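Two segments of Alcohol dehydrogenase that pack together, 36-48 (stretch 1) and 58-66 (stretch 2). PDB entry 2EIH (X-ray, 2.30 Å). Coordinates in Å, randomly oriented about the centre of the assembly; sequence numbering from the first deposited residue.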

ATOM      1  N   ALA A  36     -21.408  32.531  -2.190  1.00 22.35           N
ATOM      2  CA  ALA A  36     -22.139  31.480  -2.853  1.00 23.15           C
ATOM      3  C   ALA A  36     -22.200  30.244  -1.973  1.00 24.18           C
ATOM      4  O   ALA A  36     -21.249  29.927  -1.256  1.00 26.07           O
ATOM      5  CB  ALA A  36     -21.465  31.143  -4.183  1.00 20.55           C
ATOM      6  N   ALA A  37     -23.337  29.563  -2.007  1.00 23.88           N
ATOM      7  CA  ALA A  37     -23.515  28.332  -1.255  1.00 24.26           C
ATOM      8  C   ALA A  37     -23.984  27.326  -2.286  1.00 24.94           C
ATOM      9  O   ALA A  37     -24.972  27.557  -2.992  1.00 25.77           O
ATOM     10  CB  ALA A  37     -24.561  28.507  -0.178  1.00 23.06           C
ATOM     11  N   ALA A  38     -23.256  26.224  -2.389  1.00 23.76           N
ATOM     12  CA  ALA A  38     -23.600  25.186  -3.340  1.00 23.94           C
ATOM     13  C   ALA A  38     -24.551  24.221  -2.671  1.00 24.49           C
ATOM     14  O   ALA A  38     -24.433  23.946  -1.479  1.00 24.62           O
ATOM     15  CB  ALA A  38     -22.343  24.452  -3.806  1.00 24.22           C
ATOM     16  N   LEU A  39     -25.494  23.708  -3.453  1.00 25.48           N
ATOM     17  CA  LEU A  39     -26.502  22.774  -2.968  1.00 26.03           C
ATOM     18  C   LEU A  39     -26.077  21.318  -3.102  1.00 25.59           C
ATOM     19  O   LEU A  39     -25.586  20.903  -4.146  1.00 24.79           O
ATOM     20  CB  LEU A  39     -27.804  22.976  -3.745  1.00 25.76           C
ATOM     21  CG  LEU A  39     -28.853  23.987  -3.281  1.00 28.30           C
ATOM     22  CD1 LEU A  39     -28.264  25.362  -3.045  1.00 25.54           C
ATOM     23  CD2 LEU A  39     -29.959  24.043  -4.346  1.00 27.44           C
ATOM     24  N   ASN A  40     -26.278  20.540  -2.044  1.00 27.29           N
ATOM     25  CA  ASN A  40     -25.949  19.113  -2.057  1.00 28.22           C
ATOM     26  C   ASN A  40     -27.169  18.260  -1.688  1.00 29.04           C
ATOM     27  O   ASN A  40     -28.079  18.729  -1.007  1.00 29.86           O
ATOM     28  CB  ASN A  40     -24.783  18.839  -1.109  1.00 25.09           C
ATOM     29  CG  ASN A  40     -23.466  19.275  -1.689  1.00 24.83           C
ATOM     30  OD1 ASN A  40     -22.888  20.280  -1.282  1.00 25.86           O
ATOM     31  ND2 ASN A  40     -22.983  18.520  -2.661  1.00 23.33           N
ATOM     32  N   HIS A  41     -27.190  17.011  -2.135  1.00 31.45           N
ATOM     33  CA  HIS A  41     -28.327  16.145  -1.850  1.00 34.62           C
ATOM     34  C   HIS A  41     -28.522  15.952  -0.349  1.00 34.70           C
ATOM     35  O   HIS A  41     -29.625  15.641   0.125  1.00 34.90           O
ATOM     36  CB  HIS A  41     -28.162  14.802  -2.569  1.00 36.28           C
ATOM     37  CG  HIS A  41     -28.291  14.905  -4.058  1.00 39.46           C
ATOM     38  ND1 HIS A  41     -29.493  15.148  -4.686  1.00 39.06           N
ATOM     39  CD2 HIS A  41     -27.359  14.846  -5.038  1.00 41.60           C
ATOM     40  CE1 HIS A  41     -29.298  15.238  -5.990  1.00 41.02           C
ATOM     41  NE2 HIS A  41     -28.010  15.059  -6.231  1.00 43.27           N
ATOM     42  N   LEU A  42     -27.441  16.165   0.387  1.00 33.24           N
ATOM     43  CA  LEU A  42     -27.454  16.064   1.835  1.00 34.31           C
ATOM     44  C   LEU A  42     -28.408  17.106   2.431  1.00 34.35           C
ATOM     45  O   LEU A  42     -29.126  16.821   3.396  1.00 32.47           O
ATOM     46  CB  LEU A  42     -26.038  16.278   2.375  1.00 35.90           C
ATOM     47  CG  LEU A  42     -25.850  16.304   3.892  1.00 37.71           C
ATOM     48  CD1 LEU A  42     -26.522  15.091   4.533  1.00 38.16           C
ATOM     49  CD2 LEU A  42     -24.367  16.332   4.197  1.00 38.03           C
ATOM     50  N   ASP A  43     -28.415  18.312   1.865  1.00 32.16           N
ATOM     51  CA  ASP A  43     -29.300  19.352   2.371  1.00 30.80           C
ATOM     52  C   ASP A  43     -30.748  18.876   2.235  1.00 29.90           C
ATOM     53  O   ASP A  43     -31.595  19.238   3.045  1.00 29.44           O
ATOM     54  CB  ASP A  43     -29.152  20.667   1.588  1.00 29.88           C
ATOM     55  CG  ASP A  43     -27.704  21.090   1.377  1.00 30.67           C
ATOM     56  OD1 ASP A  43     -26.798  20.554   2.041  1.00 30.10           O
ATOM     57  OD2 ASP A  43     -27.478  21.979   0.530  1.00 29.55           O
ATOM     58  N   VAL A  44     -31.029  18.067   1.214  1.00 29.77           N
ATOM     59  CA  VAL A  44     -32.387  17.577   0.992  1.00 31.12           C
ATOM     60  C   VAL A  44     -32.794  16.546   2.040  1.00 33.19           C
ATOM     61  O   VAL A  44     -33.920  16.579   2.543  1.00 34.95           O
ATOM     62  CB  VAL A  44     -32.545  16.977  -0.427  1.00 29.85           C
ATOM     63  CG1 VAL A  44     -33.932  16.379  -0.599  1.00 26.50           C
ATOM     64  CG2 VAL A  44     -32.320  18.066  -1.467  1.00 28.01           C
ATOM     65  N   TRP A  45     -31.882  15.636   2.371  1.00 34.28           N
ATOM     66  CA  TRP A  45     -32.177  14.623   3.372  1.00 35.39           C
ATOM     67  C   TRP A  45     -32.460  15.298   4.717  1.00 35.95           C
ATOM     68  O   TRP A  45     -33.352  14.874   5.459  1.00 35.64           O
ATOM     69  CB  TRP A  45     -31.011  13.631   3.492  1.00 38.19           C
ATOM     70  CG  TRP A  45     -30.718  12.924   2.203  1.00 41.42           C
ATOM     71  CD1 TRP A  45     -31.614  12.628   1.217  1.00 43.01           C
ATOM     72  CD2 TRP A  45     -29.442  12.463   1.740  1.00 43.36           C
ATOM     73  NE1 TRP A  45     -30.979  12.019   0.163  1.00 44.53           N
ATOM     74  CE2 TRP A  45     -29.644  11.905   0.455  1.00 44.76           C
ATOM     75  CE3 TRP A  45     -28.148  12.465   2.280  1.00 45.26           C
ATOM     76  CZ2 TRP A  45     -28.595  11.360  -0.304  1.00 45.65           C
ATOM     77  CZ3 TRP A  45     -27.102  11.918   1.523  1.00 46.41           C
ATOM     78  CH2 TRP A  45     -27.337  11.375   0.247  1.00 46.50           C
ATOM     79  N   VAL A  46     -31.721  16.360   5.025  1.00 35.25           N
ATOM     80  CA  VAL A  46     -31.939  17.060   6.279  1.00 34.92           C
ATOM     81  C   VAL A  46     -33.283  17.770   6.224  1.00 37.78           C
ATOM     82  O   VAL A  46     -34.013  17.793   7.213  1.00 39.04           O
ATOM     83  CB  VAL A  46     -30.825  18.082   6.564  1.00 33.70           C
ATOM     84  CG1 VAL A  46     -31.149  18.863   7.830  1.00 32.30           C
ATOM     85  CG2 VAL A  46     -29.498  17.353   6.734  1.00 33.20           C
ATOM     86  N   ARG A  47     -33.622  18.334   5.067  1.00 38.33           N
ATOM     87  CA  ARG A  47     -34.896  19.026   4.924  1.00 39.91           C
ATOM     88  C   ARG A  47     -36.079  18.076   5.094  1.00 40.77           C
ATOM     89  O   ARG A  47     -37.029  18.382   5.809  1.00 40.04           O
ATOM     90  CB  ARG A  47     -34.992  19.721   3.559  1.00 40.30           C
ATOM     91  CG  ARG A  47     -36.415  20.179   3.236  1.00 41.74           C
ATOM     92  CD  ARG A  47     -36.537  20.951   1.938  1.00 43.15           C
ATOM     93  NE  ARG A  47     -36.118  20.225   0.739  1.00 44.25           N
ATOM     94  CZ  ARG A  47     -36.790  19.237   0.153  1.00 44.34           C
ATOM     95  NH1 ARG A  47     -36.290  18.675  -0.940  1.00 45.80           N
ATOM     96  NH2 ARG A  47     -37.940  18.806   0.648  1.00 43.79           N
ATOM     97  N   LYS A  48     -36.025  16.929   4.427  1.00 43.46           N
ATOM     98  CA  LYS A  48     -37.109  15.954   4.519  1.00 46.20           C
ATOM     99  C   LYS A  48     -37.224  15.338   5.906  1.00 47.46           C
ATOM    100  O   LYS A  48     -38.299  14.896   6.304  1.00 47.58           O
ATOM    101  CB  LYS A  48     -36.914  14.839   3.496  1.00 46.65           C
ATOM    102  CG  LYS A  48     -37.200  15.254   2.076  1.00 48.25           C
ATOM    103  CD  LYS A  48     -37.011  14.086   1.128  1.00 49.71           C
ATOM    104  CE  LYS A  48     -37.571  14.415  -0.239  1.00 50.45           C
ATOM    105  NZ  LYS A  48     -37.321  13.328  -1.221  1.00 53.43           N
ATOM    106  N   PRO A  58     -35.002  26.851  14.348  1.00 43.67           N
ATOM    107  CA  PRO A  58     -34.727  26.745  12.911  1.00 41.06           C
ATOM    108  C   PRO A  58     -33.299  26.292  12.606  1.00 36.64           C
ATOM    109  O   PRO A  58     -32.392  26.487  13.410  1.00 35.57           O
ATOM    110  CB  PRO A  58     -35.016  28.158  12.413  1.00 41.77           C
ATOM    111  CG  PRO A  58     -34.546  28.998  13.546  1.00 43.25           C
ATOM    112  CD  PRO A  58     -35.117  28.265  14.752  1.00 42.37           C
ATOM    113  N   HIS A  59     -33.108  25.697  11.433  1.00 34.36           N
ATOM    114  CA  HIS A  59     -31.799  25.216  11.014  1.00 31.60           C
ATOM    115  C   HIS A  59     -31.376  25.797   9.671  1.00 30.08           C
ATOM    116  O   HIS A  59     -32.186  25.936   8.755  1.00 28.48           O
ATOM    117  CB  HIS A  59     -31.805  23.688  10.924  1.00 29.77           C
ATOM    118  CG  HIS A  59     -30.522  23.112  10.429  1.00 30.67           C
ATOM    119  ND1 HIS A  59     -29.321  23.305  11.083  1.00 31.65           N
ATOM    120  CD2 HIS A  59     -30.242  22.353   9.344  1.00 30.58           C
ATOM    121  CE1 HIS A  59     -28.359  22.685  10.417  1.00 30.95           C
ATOM    122  NE2 HIS A  59     -28.892  22.101   9.360  1.00 31.06           N
ATOM    123  N   VAL A  60     -30.095  26.135   9.562  1.00 29.70           N
ATOM    124  CA  VAL A  60     -29.553  26.672   8.326  1.00 26.78           C
ATOM    125  C   VAL A  60     -28.785  25.568   7.618  1.00 26.46           C
ATOM    126  O   VAL A  60     -27.776  25.085   8.120  1.00 25.99           O
ATOM    127  CB  VAL A  60     -28.589  27.842   8.586  1.00 26.30           C
ATOM    128  CG1 VAL A  60     -28.068  28.400   7.253  1.00 24.29           C
ATOM    129  CG2 VAL A  60     -29.300  28.926   9.367  1.00 25.62           C
ATOM    130  N   LEU A  61     -29.261  25.176   6.446  1.00 25.37           N
ATOM    131  CA  LEU A  61     -28.607  24.138   5.683  1.00 24.67           C
ATOM    132  C   LEU A  61     -27.364  24.717   5.008  1.00 25.15           C
ATOM    133  O   LEU A  61     -27.058  25.900   5.171  1.00 26.14           O
ATOM    134  CB  LEU A  61     -29.578  23.608   4.627  1.00 25.86           C
ATOM    135  CG  LEU A  61     -30.928  23.076   5.128  1.00 25.31           C
ATOM    136  CD1 LEU A  61     -31.849  22.774   3.937  1.00 22.41           C
ATOM    137  CD2 LEU A  61     -30.720  21.811   5.958  1.00 23.12           C
ATOM    138  N   GLY A  62     -26.652  23.883   4.251  1.00 25.36           N
ATOM    139  CA  GLY A  62     -25.473  24.351   3.539  1.00 23.63           C
ATOM    140  C   GLY A  62     -24.120  23.823   3.986  1.00 23.84           C
ATOM    141  O   GLY A  62     -23.605  24.205   5.043  1.00 22.64           O
ATOM    142  N   ALA A  63     -23.531  22.949   3.175  1.00 22.10           N
ATOM    143  CA  ALA A  63     -22.220  22.400   3.498  1.00 21.22           C
ATOM    144  C   ALA A  63     -21.151  23.100   2.653  1.00 21.16           C
ATOM    145  O   ALA A  63     -20.083  23.458   3.151  1.00 22.89           O
ATOM    146  CB  ALA A  63     -22.201  20.882   3.254  1.00 21.78           C
ATOM    147  N   ASP A  64     -21.451  23.307   1.377  1.00 19.47           N
ATOM    148  CA  ASP A  64     -20.525  23.971   0.468  1.00 18.83           C
ATOM    149  C   ASP A  64     -20.689  25.485   0.477  1.00 19.68           C
ATOM    150  O   ASP A  64     -21.807  26.005   0.520  1.00 22.43           O
ATOM    151  CB  ASP A  64     -20.746  23.479  -0.951  1.00 17.38           C
ATOM    152  CG  ASP A  64     -19.806  22.380  -1.322  1.00 17.47           C
ATOM    153  OD1 ASP A  64     -20.196  21.537  -2.155  1.00 17.27           O
ATOM    154  OD2 ASP A  64     -18.667  22.374  -0.789  1.00 16.66           O
ATOM    155  N   GLY A  65     -19.572  26.195   0.409  1.00 18.64           N
ATOM    156  CA  GLY A  65     -19.644  27.635   0.392  1.00 18.94           C
ATOM    157  C   GLY A  65     -18.322  28.297   0.086  1.00 21.37           C
ATOM    158  O   GLY A  65     -17.246  27.724   0.275  1.00 22.24           O
ATOM    159  N   SER A  66     -18.401  29.520  -0.416  1.00 21.25           N
ATOM    160  CA  SER A  66     -17.202  30.287  -0.705  1.00 21.65           C
ATOM    161  C   SER A  66     -17.512  31.702  -0.297  1.00 20.75           C
ATOM    162  O   SER A  66     -18.668  32.085  -0.224  1.00 19.58           O
ATOM    163  CB  SER A  66     -16.837  30.218  -2.193  1.00 18.35           C
ATOM    164  OG  SER A  66     -17.852  30.766  -2.994  1.00 23.40           O
TER
HETATM  165  O   HOH W   1     -24.557  22.032   0.753  1.00 24.71           O
HETATM  166  O   HOH W   2     -26.685  20.725   4.586  1.00 34.47           O

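Two bridging waters carry much of the polar contact between these stretches, and Asp 43 is the hub for both. Its OD1 accepts a hydrogen bond from water 2 at 2.6 Å, and that water accepts one from Gly 62 N at 3.2 Å. The carboxylate itself does not reach this backbone: Asp 43 OD1 lies 4.0 Å from Gly 62 N. Water 1 accepts from Ala 63 N at 2.8 Å and lies 2.9 Å from both Ala 38 O and Asp 43 OD2. Asp 43 OD2 also accepts a hydrogen bond from Asn 40 N at 3.2 Å, which ties the carboxylate to the turn before its own helix.

On one side of this site, the contact is an antiparallel strand pair. Ser 66 N donates to Ala 36 O at 3.0 Å. The return bond, Ala 36 N to Ser 66 O, is weak at 3.4 Å. Ala 38 N donates to Asp 64 O at 3.3 Å. Between these bonds, Gly 65 CA approaches Ala 36 O to 3.2 Å in a CA-H...O contact. Small side chains suit the close packing here. Ala 36 and Ala 38 share a sheet face with Asp 64 and Ser 66, and Ala 38 CB meets Asp 64 CB at 3.4 Å.

Beyond the waters, the helix makes an apolar contact. Leu 61 points toward it, and its CD2 packs 3.5 Å from Val 46 CG1. Leu 61 CD1 lies 3.7 Å from Asp 43 O. Val 46 CG1 also lies 3.9 Å from His 59 CD2. The branched, apolar side chains of Val 46 and Leu 61 suit this buried contact.

Gly 62 suits its backbone angles, where a CB would jam against the preceding carbonyl O. Together the stretches bury 537 Å², both sides summed.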